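Local coordinates for esterase family protein (Staphylococcus aureus, PDB 6VHD) that probably hydrolyses carboxylic esters as a serine esterase of the esterase D family, with S-formylglutathione a likely substrate, at residues 145-150 / 201-206. Residues are numbered along the deposited sequence; the frame is centred on the assembly and turned at random.
Sequences PLSAVF and IMCGKQ. With 6WG ((2~{R})-2-phenylpiperidine-1-carbaldehyde), chain E.
Met-202 O is gripped by consecutive residues of 145-150: Ser-147 N donates to it at 2.8 Å, lying in the carbonyl plane, while Leu-146 CA adds a longer C-H···O contact. The N-H of the same Met-202 makes a nearly straight bond (170°) to Pro-145 O, two residues before Ser-147. Leu-146 and Met-202 are thereby bridged where two adjacent parallel strands, 142-146 and 198-202, reach their C-terminal ends. In an alpha/beta-hydrolase fold such strand ends carry the catalytic loops, and here the chain leaving Met-202 leads to Asp-207, the predicted acid of the charge relay. Beyond Ser-147 and Cys-203 the two chains diverge, and water joins what direct pairing no longer does. One molecule accepts from both Ser-147 OG (2.7 Å) and Gly-204 N (2.9 Å), and Ser-147 OG is also hydrogen-bonded to Trp-241, with Asp-207 and His-236 close to its side chain. A second water accepts from Ala-148 N.

Side chains pack on both faces of the pair. Leu-146 and Met-202 run side by side under helix 238-253, Leu-146 CD2 lying 3.6 Å from Met-202 SD. On the other face Ile-201 splits its branches: CG1 meets the ring of Pro-145, whereas CG2, anti to the backbone N, reaches the edge of Phe-150 at CZ (4.1 Å). Ala-148 CB lies over one face of that ring, offset toward its rim, and Val-149, further along, turns CG2 to the phenyl carbon C2 of the bound phenylpiperidine at 3.4 Å.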
ATOM      1  N   PRO A 145      -9.988 -22.484  14.936  1.00 37.85           N
ATOM      2  CA  PRO A 145     -10.896 -21.401  15.355  1.00 33.88           C
ATOM      3  C   PRO A 145     -10.385 -20.726  16.624  1.00 35.42           C
ATOM      4  O   PRO A 145     -10.094 -21.387  17.623  1.00 37.31           O
ATOM      5  CB  PRO A 145     -12.234 -22.124  15.606  1.00 37.47           C
ATOM      6  CG  PRO A 145     -12.066 -23.518  15.015  1.00 37.67           C
ATOM      7  CD  PRO A 145     -10.591 -23.817  15.123  1.00 36.98           C
ATOM      8  N   LEU A 146     -10.277 -19.400  16.580  1.00 32.06           N
ATOM      9  CA  LEU A 146      -9.867 -18.597  17.726  1.00 33.10           C
ATOM     10  C   LEU A 146     -11.048 -17.768  18.198  1.00 35.02           C
ATOM     11  O   LEU A 146     -11.632 -17.019  17.403  1.00 40.18           O
ATOM     12  CB  LEU A 146      -8.712 -17.654  17.367  1.00 40.11           C
ATOM     13  CG  LEU A 146      -7.464 -18.232  16.723  1.00 42.64           C
ATOM     14  CD1 LEU A 146      -6.615 -17.090  16.209  1.00 49.51           C
ATOM     15  CD2 LEU A 146      -6.729 -19.000  17.788  1.00 37.00           C
ATOM     16  N   SER A 147     -11.387 -17.882  19.483  1.00 36.00           N
ATOM     17  CA  SER A 147     -12.502 -17.136  20.052  1.00 41.27           C
ATOM     18  C   SER A 147     -13.713 -17.164  19.118  1.00 43.06           C
ATOM     19  O   SER A 147     -14.319 -16.137  18.808  1.00 40.47           O
ATOM     20  CB  SER A 147     -12.071 -15.704  20.359  1.00 43.88           C
ATOM     21  OG  SER A 147     -10.806 -15.700  21.000  1.00 48.49           O
ATOM     22  N   ALA A 148     -14.043 -18.363  18.640  1.00 37.13           N
ATOM     23  CA  ALA A 148     -15.025 -18.521  17.580  1.00 40.30           C
ATOM     24  C   ALA A 148     -16.456 -18.379  18.090  1.00 39.90           C
ATOM     25  O   ALA A 148     -16.751 -18.541  19.276  1.00 40.50           O
ATOM     26  CB  ALA A 148     -14.877 -19.884  16.910  1.00 42.90           C
ATOM     27  N   VAL A 149     -17.348 -18.067  17.156  1.00 40.36           N
ATOM     28  CA  VAL A 149     -18.785 -18.163  17.357  1.00 46.51           C
ATOM     29  C   VAL A 149     -19.205 -19.502  16.776  1.00 46.96           C
ATOM     30  O   VAL A 149     -19.058 -19.739  15.573  1.00 54.04           O
ATOM     31  CB  VAL A 149     -19.547 -17.019  16.677  1.00 48.29           C
ATOM     32  CG1 VAL A 149     -20.984 -16.986  17.179  1.00 53.99           C
ATOM     33  CG2 VAL A 149     -18.854 -15.703  16.901  1.00 52.88           C
ATOM     34  N   PHE A 150     -19.675 -20.397  17.636  1.00 44.90           N
ATOM     35  CA  PHE A 150     -20.197 -21.685  17.202  1.00 47.38           C
ATOM     36  C   PHE A 150     -21.720 -21.727  17.204  1.00 48.25           C
ATOM     37  O   PHE A 150     -22.316 -22.440  16.392  1.00 54.75           O
ATOM     38  CB  PHE A 150     -19.631 -22.813  18.081  1.00 46.13           C
ATOM     39  CG  PHE A 150     -18.138 -23.005  17.926  1.00 41.29           C
ATOM     40  CD1 PHE A 150     -17.603 -23.436  16.721  1.00 37.17           C
ATOM     41  CD2 PHE A 150     -17.272 -22.749  18.979  1.00 42.16           C
ATOM     42  CE1 PHE A 150     -16.241 -23.610  16.572  1.00 44.46           C
ATOM     43  CE2 PHE A 150     -15.910 -22.926  18.837  1.00 40.16           C
ATOM     44  CZ  PHE A 150     -15.392 -23.357  17.636  1.00 39.72           C
ATOM     45  N   ILE A 201      -8.790 -25.592  18.892  1.00 35.40           N
ATOM     46  CA  ILE A 201      -9.753 -24.550  19.223  1.00 36.06           C
ATOM     47  C   ILE A 201      -9.190 -23.801  20.419  1.00 35.47           C
ATOM     48  O   ILE A 201      -8.812 -24.423  21.422  1.00 35.78           O
ATOM     49  CB  ILE A 201     -11.137 -25.149  19.545  1.00 42.52           C
ATOM     50  CG1 ILE A 201     -11.676 -25.949  18.353  1.00 41.43           C
ATOM     51  CG2 ILE A 201     -12.121 -24.069  19.977  1.00 41.58           C
ATOM     52  CD1 ILE A 201     -12.928 -26.803  18.694  1.00 35.70           C
ATOM     53  N   MET A 202      -9.115 -22.476  20.314  1.00 34.46           N
ATOM     54  CA  MET A 202      -8.526 -21.657  21.365  1.00 41.14           C
ATOM     55  C   MET A 202      -9.491 -20.546  21.748  1.00 38.77           C
ATOM     56  O   MET A 202     -10.143 -19.963  20.880  1.00 39.37           O
ATOM     57  CB  MET A 202      -7.175 -21.051  20.892  1.00 37.63           C
ATOM     58  CG  MET A 202      -6.314 -22.012  20.056  1.00 47.63           C
ATOM     59  SD  MET A 202      -4.706 -21.297  19.626  1.00 49.92           S
ATOM     60  CE  MET A 202      -3.980 -21.151  21.261  1.00 54.42           C
ATOM     61  N   CYS A 203      -9.548 -20.233  23.039  1.00 38.33           N
ATOM     62  CA  CYS A 203     -10.394 -19.151  23.522  1.00 39.98           C
ATOM     63  C   CYS A 203      -9.935 -18.740  24.918  1.00 44.73           C
ATOM     64  O   CYS A 203      -9.701 -19.598  25.768  1.00 49.55           O
ATOM     65  CB  CYS A 203     -11.863 -19.593  23.547  1.00 41.24           C
ATOM     66  SG  CYS A 203     -12.982 -18.240  23.967  1.00 42.15           S
ATOM     67  N   GLY A 204      -9.823 -17.433  25.157  1.00 40.44           N
ATOM     68  CA  GLY A 204      -9.481 -16.959  26.492  1.00 44.12           C
ATOM     69  C   GLY A 204     -10.634 -17.132  27.463  1.00 46.60           C
ATOM     70  O   GLY A 204     -11.803 -17.039  27.095  1.00 49.49           O
ATOM     71  N   LYS A 205     -10.295 -17.392  28.728  1.00 46.27           N
ATOM     72  CA  LYS A 205     -11.305 -17.713  29.732  1.00 48.95           C
ATOM     73  C   LYS A 205     -12.146 -16.508  30.141  1.00 53.80           C
ATOM     74  O   LYS A 205     -13.218 -16.693  30.726  1.00 54.57           O
ATOM     75  CB  LYS A 205     -10.655 -18.330  30.968  1.00 55.79           C
ATOM     76  CG  LYS A 205     -10.406 -19.825  30.861  1.00 58.11           C
ATOM     77  CD  LYS A 205      -9.755 -20.385  32.139  1.00 65.97           C
ATOM     78  CE  LYS A 205      -9.162 -21.773  31.896  1.00 68.74           C
ATOM     79  NZ  LYS A 205      -8.403 -22.318  33.054  1.00 66.31           N
ATOM     80  N   GLN A 206     -11.688 -15.287  29.871  1.00 48.17           N
ATOM     81  CA  GLN A 206     -12.474 -14.072  30.210  1.00 51.57           C
ATOM     82  C   GLN A 206     -13.282 -13.612  28.999  1.00 47.90           C
ATOM     83  O   GLN A 206     -13.969 -12.606  29.093  1.00 49.64           O
ATOM     84  CB  GLN A 206     -11.580 -12.907  30.610  1.00 52.76           C
ATOM     85  CG  GLN A 206     -10.909 -13.072  31.955  1.00 56.32           C
ATOM     86  CD  GLN A 206      -9.881 -14.166  31.931  1.00 62.05           C
ATOM     87  OE1 GLN A 206      -8.883 -14.085  31.235  1.00 53.87           O
ATOM     88  NE2 GLN A 206     -10.126 -15.202  32.708  1.00 62.86           N
TER
HETATM   89  C4  6WG E 301     -19.460 -11.629  18.590  0.74 63.18           C
HETATM   90  C7  6WG E 301     -18.391 -10.615  18.170  0.74 63.39           C
HETATM   91  C6  6WG E 301     -20.939 -12.439  20.304  0.74 61.60           C
HETATM   92  C9  6WG E 301     -16.917  -8.886  18.831  0.74 58.29           C
HETATM   93  C8  6WG E 301     -17.213 -10.367  19.092  0.74 60.60           C
HETATM   94  C1  6WG E 301     -21.464 -13.353  19.401  0.74 63.19           C
HETATM   95  C2  6WG E 301     -20.992 -13.388  18.097  0.74 62.83           C
HETATM   96  C3  6WG E 301     -20.001 -12.518  17.686  0.74 63.16           C
HETATM   97  C5  6WG E 301     -19.941 -11.570  19.891  0.74 62.47           C
HETATM   98  C10 6WG E 301     -17.673  -8.297  17.617  0.74 56.30           C
HETATM   99  C11 6WG E 301     -17.782  -9.221  16.381  0.74 59.59           C
HETATM  100  N1  6WG E 301     -17.887 -10.607  16.805  0.74 51.91           N
HETATM  101  C12 6WG E 301     -16.722 -11.408  16.399  0.74 36.54           C
HETATM  102  O1  6WG E 301     -16.223 -11.158  15.160  0.74 25.30           O
HETATM  103  O   HOH W   1     -10.487 -15.082  23.602  1.00 44.26           O
HETATM  104  O   HOH W   2     -12.827 -20.692  19.205  1.00 35.82           O